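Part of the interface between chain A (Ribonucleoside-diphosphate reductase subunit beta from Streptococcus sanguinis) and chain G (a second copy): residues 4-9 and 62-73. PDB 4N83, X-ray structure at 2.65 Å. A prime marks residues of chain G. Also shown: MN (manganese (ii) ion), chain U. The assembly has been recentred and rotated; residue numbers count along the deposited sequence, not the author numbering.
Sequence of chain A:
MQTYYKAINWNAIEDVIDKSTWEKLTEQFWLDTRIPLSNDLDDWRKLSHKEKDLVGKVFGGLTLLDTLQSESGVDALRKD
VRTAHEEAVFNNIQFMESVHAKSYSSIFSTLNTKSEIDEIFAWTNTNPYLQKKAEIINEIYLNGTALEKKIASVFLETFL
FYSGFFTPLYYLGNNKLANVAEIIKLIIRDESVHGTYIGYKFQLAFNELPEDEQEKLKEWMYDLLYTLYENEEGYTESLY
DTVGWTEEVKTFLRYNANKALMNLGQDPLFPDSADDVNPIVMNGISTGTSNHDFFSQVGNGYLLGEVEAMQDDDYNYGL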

ATOM      1  N   TYR A   4       6.860 -17.107 -17.502  1.00107.09           N
ATOM      2  CA  TYR A   4       7.134 -15.666 -17.511  1.00107.16           C
ATOM      3  C   TYR A   4       6.982 -15.024 -16.127  1.00105.22           C
ATOM      4  O   TYR A   4       7.890 -14.331 -15.660  1.00105.13           O
ATOM      5  N   TYR A   5       5.833 -15.245 -15.487  1.00103.55           N
ATOM      6  CA  TYR A   5       5.543 -14.668 -14.168  1.00101.13           C
ATOM      7  C   TYR A   5       5.105 -15.757 -13.189  1.00 99.22           C
ATOM      8  O   TYR A   5       4.859 -16.898 -13.586  1.00100.26           O
ATOM      9  N   LYS A   6       5.012 -15.394 -11.911  1.00 96.70           N
ATOM     10  CA  LYS A   6       4.708 -16.350 -10.845  1.00 94.51           C
ATOM     11  C   LYS A   6       3.524 -15.875 -10.004  1.00 91.47           C
ATOM     12  O   LYS A   6       3.502 -14.732  -9.548  1.00 90.50           O
ATOM     13  N   ALA A   7       2.545 -16.757  -9.805  1.00 89.41           N
ATOM     14  CA  ALA A   7       1.394 -16.463  -8.952  1.00 86.38           C
ATOM     15  C   ALA A   7       1.785 -16.655  -7.494  1.00 83.44           C
ATOM     16  O   ALA A   7       2.296 -17.712  -7.123  1.00 83.04           O
ATOM     17  N   ILE A   8       1.547 -15.635  -6.671  1.00 80.82           N
ATOM     18  CA  ILE A   8       1.888 -15.697  -5.248  1.00 78.13           C
ATOM     19  C   ILE A   8       0.981 -16.688  -4.506  1.00 76.68           C
ATOM     20  O   ILE A   8      -0.248 -16.611  -4.591  1.00 76.06           O
ATOM     21  N   ASN A   9       1.608 -17.627  -3.798  1.00 75.46           N
ATOM     22  CA  ASN A   9       0.904 -18.665  -3.050  1.00 74.48           C
ATOM     23  C   ASN A   9       1.220 -18.540  -1.566  1.00 73.27           C
ATOM     24  O   ASN A   9       2.366 -18.729  -1.158  1.00 73.76           O
TER
ATOM     25  N   LEU G  62      -7.032 -15.694 -11.551  1.00 79.64           N
ATOM     26  CA  LEU G  62      -7.201 -14.366 -10.956  1.00 78.55           C
ATOM     27  C   LEU G  62      -6.077 -14.045  -9.969  1.00 77.37           C
ATOM     28  O   LEU G  62      -5.627 -12.901  -9.889  1.00 76.54           O
ATOM     29  N   THR G  63      -5.632 -15.056  -9.222  1.00 76.85           N
ATOM     30  CA  THR G  63      -4.497 -14.912  -8.310  1.00 76.89           C
ATOM     31  C   THR G  63      -3.287 -14.358  -9.056  1.00 77.89           C
ATOM     32  O   THR G  63      -2.670 -13.388  -8.617  1.00 78.32           O
ATOM     33  N   LEU G  64      -2.970 -14.978 -10.189  1.00 78.88           N
ATOM     34  CA  LEU G  64      -1.819 -14.598 -11.010  1.00 80.01           C
ATOM     35  C   LEU G  64      -1.921 -13.164 -11.534  1.00 79.68           C
ATOM     36  O   LEU G  64      -0.939 -12.419 -11.513  1.00 79.82           O
ATOM     37  N   LEU G  65      -3.108 -12.787 -11.999  1.00 78.97           N
ATOM     38  CA  LEU G  65      -3.333 -11.454 -12.560  1.00 78.71           C
ATOM     39  C   LEU G  65      -3.397 -10.364 -11.486  1.00 76.73           C
ATOM     40  O   LEU G  65      -3.115  -9.198 -11.771  1.00 76.95           O
ATOM     41  N   ASP G  66      -3.770 -10.739 -10.261  1.00 74.24           N
ATOM     42  CA  ASP G  66      -3.728  -9.815  -9.122  1.00 72.41           C
ATOM     43  C   ASP G  66      -2.323  -9.724  -8.515  1.00 72.14           C
ATOM     44  O   ASP G  66      -2.001  -8.739  -7.851  1.00 72.29           O
ATOM     45  N   THR G  67      -1.500 -10.752  -8.735  1.00 71.96           N
ATOM     46  CA  THR G  67      -0.091 -10.720  -8.332  1.00 71.79           C
ATOM     47  C   THR G  67       0.660  -9.661  -9.137  1.00 72.86           C
ATOM     48  O   THR G  67       1.455  -8.894  -8.591  1.00 72.19           O
ATOM     49  N   LEU G  68       0.393  -9.635 -10.441  1.00 73.82           N
ATOM     50  CA  LEU G  68       1.025  -8.692 -11.360  1.00 75.59           C
ATOM     51  C   LEU G  68       0.778  -7.240 -10.957  1.00 75.49           C
ATOM     52  O   LEU G  68       1.703  -6.425 -10.950  1.00 76.11           O
ATOM     53  N   GLN G  69      -0.473  -6.930 -10.624  1.00 74.63           N
ATOM     54  CA  GLN G  69      -0.878  -5.561 -10.294  1.00 74.18           C
ATOM     55  C   GLN G  69      -0.270  -5.056  -8.983  1.00 74.01           C
ATOM     56  O   GLN G  69       0.053  -3.872  -8.866  1.00 73.96           O
ATOM     57  N   SER G  70      -0.113  -5.948  -8.007  1.00 73.82           N
ATOM     58  CA  SER G  70       0.481  -5.587  -6.717  1.00 74.34           C
ATOM     59  C   SER G  70       2.001  -5.397  -6.800  1.00 76.34           C
ATOM     60  O   SER G  70       2.560  -4.558  -6.091  1.00 76.48           O
ATOM     61  N   GLU G  71       2.660  -6.168  -7.666  1.00 78.04           N
ATOM     62  CA  GLU G  71       4.123  -6.132  -7.786  1.00 79.83           C
ATOM     63  C   GLU G  71       4.618  -5.050  -8.752  1.00 81.33           C
ATOM     64  O   GLU G  71       5.273  -4.096  -8.331  1.00 82.59           O
ATOM     65  N   SER G  72       4.304  -5.207 -10.038  1.00 81.80           N
ATOM     66  CA  SER G  72       4.832  -4.323 -11.085  1.00 83.29           C
ATOM     67  C   SER G  72       3.774  -3.453 -11.776  1.00 83.41           C
ATOM     68  O   SER G  72       4.120  -2.603 -12.600  1.00 84.90           O
ATOM     69  N   GLY G  73       2.499  -3.656 -11.447  1.00 82.43           N
ATOM     70  CA  GLY G  73       1.408  -2.928 -12.097  1.00 82.19           C
ATOM     71  C   GLY G  73       1.253  -1.499 -11.609  1.00 82.39           C
ATOM     72  O   GLY G  73       1.424  -0.552 -12.380  1.00 82.76           O
TER

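An irregular segment of chain A lies against one helix of chain G, and the two bury 460 Å² between them. The backbones come nearest where the CA atoms of Ala7 and Leu64′ are 4.2 Å apart, close enough for Leu64′ CD1 (chi1 t, chi2 p) to reach Ala7 CB at 3.9 Å.

Tyr5 points toward the helix with chi1 at -141°, between wells. Leu68′ (t, p) sets CD1 3.7 Å from the Tyr5 ring centroid and 11° off the ring normal, a CH-pi contact over one face, while Leu64′ CD1 lies at the ring edge. The phenol is satisfied by Glu71′ (m, t): Tyr5 OH donates to Glu71′ OE1 at 2.7 Å, a bond classed as weak despite its short length.

Thr67′, chi1 m, links helix and segment through its hydroxyl. Its OG1 donates to Thr63′ O at 2.5 Å, leaving the oxygen free to accept from Ile8 N at 3.4 Å; that bond is weak but nearly straight, at 168°. Thr67′ CG2 meanwhile packs 3.5 Å from Lys6 O, and Thr63′ CG2 sits 3.5 Å from Ile8 O. Thr63′ OG1 finds its partner elsewhere in the structure.

Asp66′ takes no part in the contact: its OD1 binds manganese at 2.0 Å.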

ATOM      1  CB  TYR A   4       6.229 -14.948 -18.517  1.00107.89           C
ATOM      2  CG  TYR A   4       6.509 -13.465 -18.619  1.00108.07           C
ATOM      3  CD1 TYR A   4       7.673 -12.999 -19.221  1.00109.88           C
ATOM      4  CD2 TYR A   4       5.616 -12.529 -18.105  1.00106.85           C
ATOM      5  CE1 TYR A   4       7.940 -11.644 -19.312  1.00110.41           C
ATOM      6  CE2 TYR A   4       5.874 -11.171 -18.191  1.00107.41           C
ATOM      7  CZ  TYR A   4       7.036 -10.733 -18.797  1.00109.10           C
ATOM      8  OH  TYR A   4       7.300  -9.387 -18.890  1.00109.46           O
ATOM      9  CB  TYR A   5       4.460 -13.585 -14.285  1.00100.98           C
ATOM     10  CG  TYR A   5       4.692 -12.376 -13.398  1.00100.10           C
ATOM     11  CD1 TYR A   5       3.845 -12.090 -12.329  1.00 98.35           C
ATOM     12  CD2 TYR A   5       5.764 -11.516 -13.633  1.00100.90           C
ATOM     13  CE1 TYR A   5       4.059 -10.983 -11.522  1.00 97.50           C
ATOM     14  CE2 TYR A   5       5.986 -10.408 -12.831  1.00 99.92           C
ATOM     15  CZ  TYR A   5       5.133 -10.146 -11.778  1.00 98.39           C
ATOM     16  OH  TYR A   5       5.356  -9.044 -10.983  1.00 97.57           O
ATOM     17  CB  LYS A   6       5.934 -16.532  -9.945  1.00 94.90           C
ATOM     18  CG  LYS A   6       7.172 -17.046 -10.669  1.00 97.08           C
ATOM     19  CD  LYS A   6       8.407 -16.976  -9.782  1.00 96.99           C
ATOM     20  CE  LYS A   6       9.651 -17.455 -10.514  1.00 98.83           C
ATOM     21  NZ  LYS A   6       9.618 -18.917 -10.799  1.00 99.54           N
ATOM     22  CB  ALA A   7       0.224 -17.370  -9.299  1.00 86.54           C
ATOM     23  CB  ILE A   8       1.854 -14.299  -4.576  1.00 77.18           C
ATOM     24  CG1 ILE A   8       2.441 -14.367  -3.160  1.00 75.68           C
ATOM     25  CG2 ILE A   8       0.445 -13.716  -4.548  1.00 77.24           C
ATOM     26  CD1 ILE A   8       2.720 -13.010  -2.549  1.00 75.11           C
ATOM     27  CB  ASN A   9       1.320 -20.050  -3.558  1.00 74.91           C
ATOM     28  CG  ASN A   9       0.563 -21.183  -2.879  1.00 74.69           C
ATOM     29  OD1 ASN A   9      -0.463 -20.967  -2.232  1.00 74.01           O
ATOM     30  ND2 ASN A   9       1.069 -22.402  -3.032  1.00 74.89           N
TER
ATOM     31  CB  LEU G  62      -8.558 -14.248 -10.252  1.00 78.06           C
ATOM     32  CG  LEU G  62      -9.826 -14.502 -11.076  1.00 78.79           C
ATOM     33  CD1 LEU G  62     -11.056 -14.393 -10.187  1.00 78.24           C
ATOM     34  CD2 LEU G  62      -9.936 -13.553 -12.259  1.00 79.37           C
ATOM     35  CB  THR G  63      -4.101 -16.265  -7.675  1.00 77.07           C
ATOM     36  OG1 THR G  63      -5.264 -16.921  -7.159  1.00 76.45           O
ATOM     37  CG2 THR G  63      -3.092 -16.068  -6.545  1.00 76.98           C
ATOM     38  CB  LEU G  64      -1.674 -15.574 -12.184  1.00 80.87           C
ATOM     39  CG  LEU G  64      -0.527 -15.362 -13.176  1.00 82.17           C
ATOM     40  CD1 LEU G  64       0.823 -15.280 -12.477  1.00 82.59           C
ATOM     41  CD2 LEU G  64      -0.528 -16.483 -14.203  1.00 83.38           C
ATOM     42  CB  LEU G  65      -4.607 -11.440 -13.411  1.00 79.34           C
ATOM     43  CG  LEU G  65      -4.608 -12.377 -14.623  1.00 81.30           C
ATOM     44  CD1 LEU G  65      -5.985 -12.408 -15.272  1.00 81.69           C
ATOM     45  CD2 LEU G  65      -3.544 -11.978 -15.636  1.00 82.48           C
ATOM     46  CB  ASP G  66      -4.751 -10.207  -8.043  1.00 71.24           C
ATOM     47  CG  ASP G  66      -6.087  -9.492  -8.206  1.00 70.55           C
ATOM     48  OD1 ASP G  66      -6.090  -8.254  -8.363  1.00 70.21           O
ATOM     49  OD2 ASP G  66      -7.139 -10.160  -8.157  1.00 70.15           O
ATOM     50  CB  THR G  67       0.609 -12.081  -8.553  1.00 71.67           C
ATOM     51  OG1 THR G  67      -0.227 -13.147  -8.087  1.00 70.26           O
ATOM     52  CG2 THR G  67       1.940 -12.132  -7.813  1.00 72.09           C
ATOM     53  CB  LEU G  68       0.492  -8.914 -12.777  1.00 77.02           C
ATOM     54  CG  LEU G  68       1.244  -8.214 -13.909  1.00 78.80           C
ATOM     55  CD1 LEU G  68       2.539  -8.953 -14.215  1.00 80.30           C
ATOM     56  CD2 LEU G  68       0.372  -8.119 -15.152  1.00 79.02           C
ATOM     57  CB  GLN G  69      -2.407  -5.451 -10.247  1.00 73.09           C
ATOM     58  CG  GLN G  69      -3.094  -5.679 -11.585  1.00 73.31           C
ATOM     59  CD  GLN G  69      -3.054  -4.462 -12.494  1.00 73.97           C
ATOM     60  OE1 GLN G  69      -4.083  -3.846 -12.772  1.00 73.22           O
ATOM     61  NE2 GLN G  69      -1.864  -4.112 -12.964  1.00 74.93           N
ATOM     62  CB  SER G  70       0.139  -6.634  -5.650  1.00 73.18           C
ATOM     63  OG  SER G  70       0.416  -7.950  -6.098  1.00 73.01           O
ATOM     64  CB  GLU G  71       4.664  -7.502  -8.211  1.00 80.10           C
ATOM     65  CG  GLU G  71       4.527  -8.574  -7.138  1.00 79.22           C
ATOM     66  CD  GLU G  71       5.157  -9.903  -7.523  1.00 79.43           C
ATOM     67  OE1 GLU G  71       5.891  -9.962  -8.533  1.00 80.79           O
ATOM     68  OE2 GLU G  71       4.919 -10.895  -6.805  1.00 78.24           O
ATOM     69  CB  SER G  72       5.569  -5.156 -12.138  1.00 84.01           C
ATOM     70  OG  SER G  72       4.705  -6.114 -12.724  1.00 82.75           O
TER
HETATM   71 MN    MN U 401      -7.435  -6.761  -8.256  1.00 64.18          MN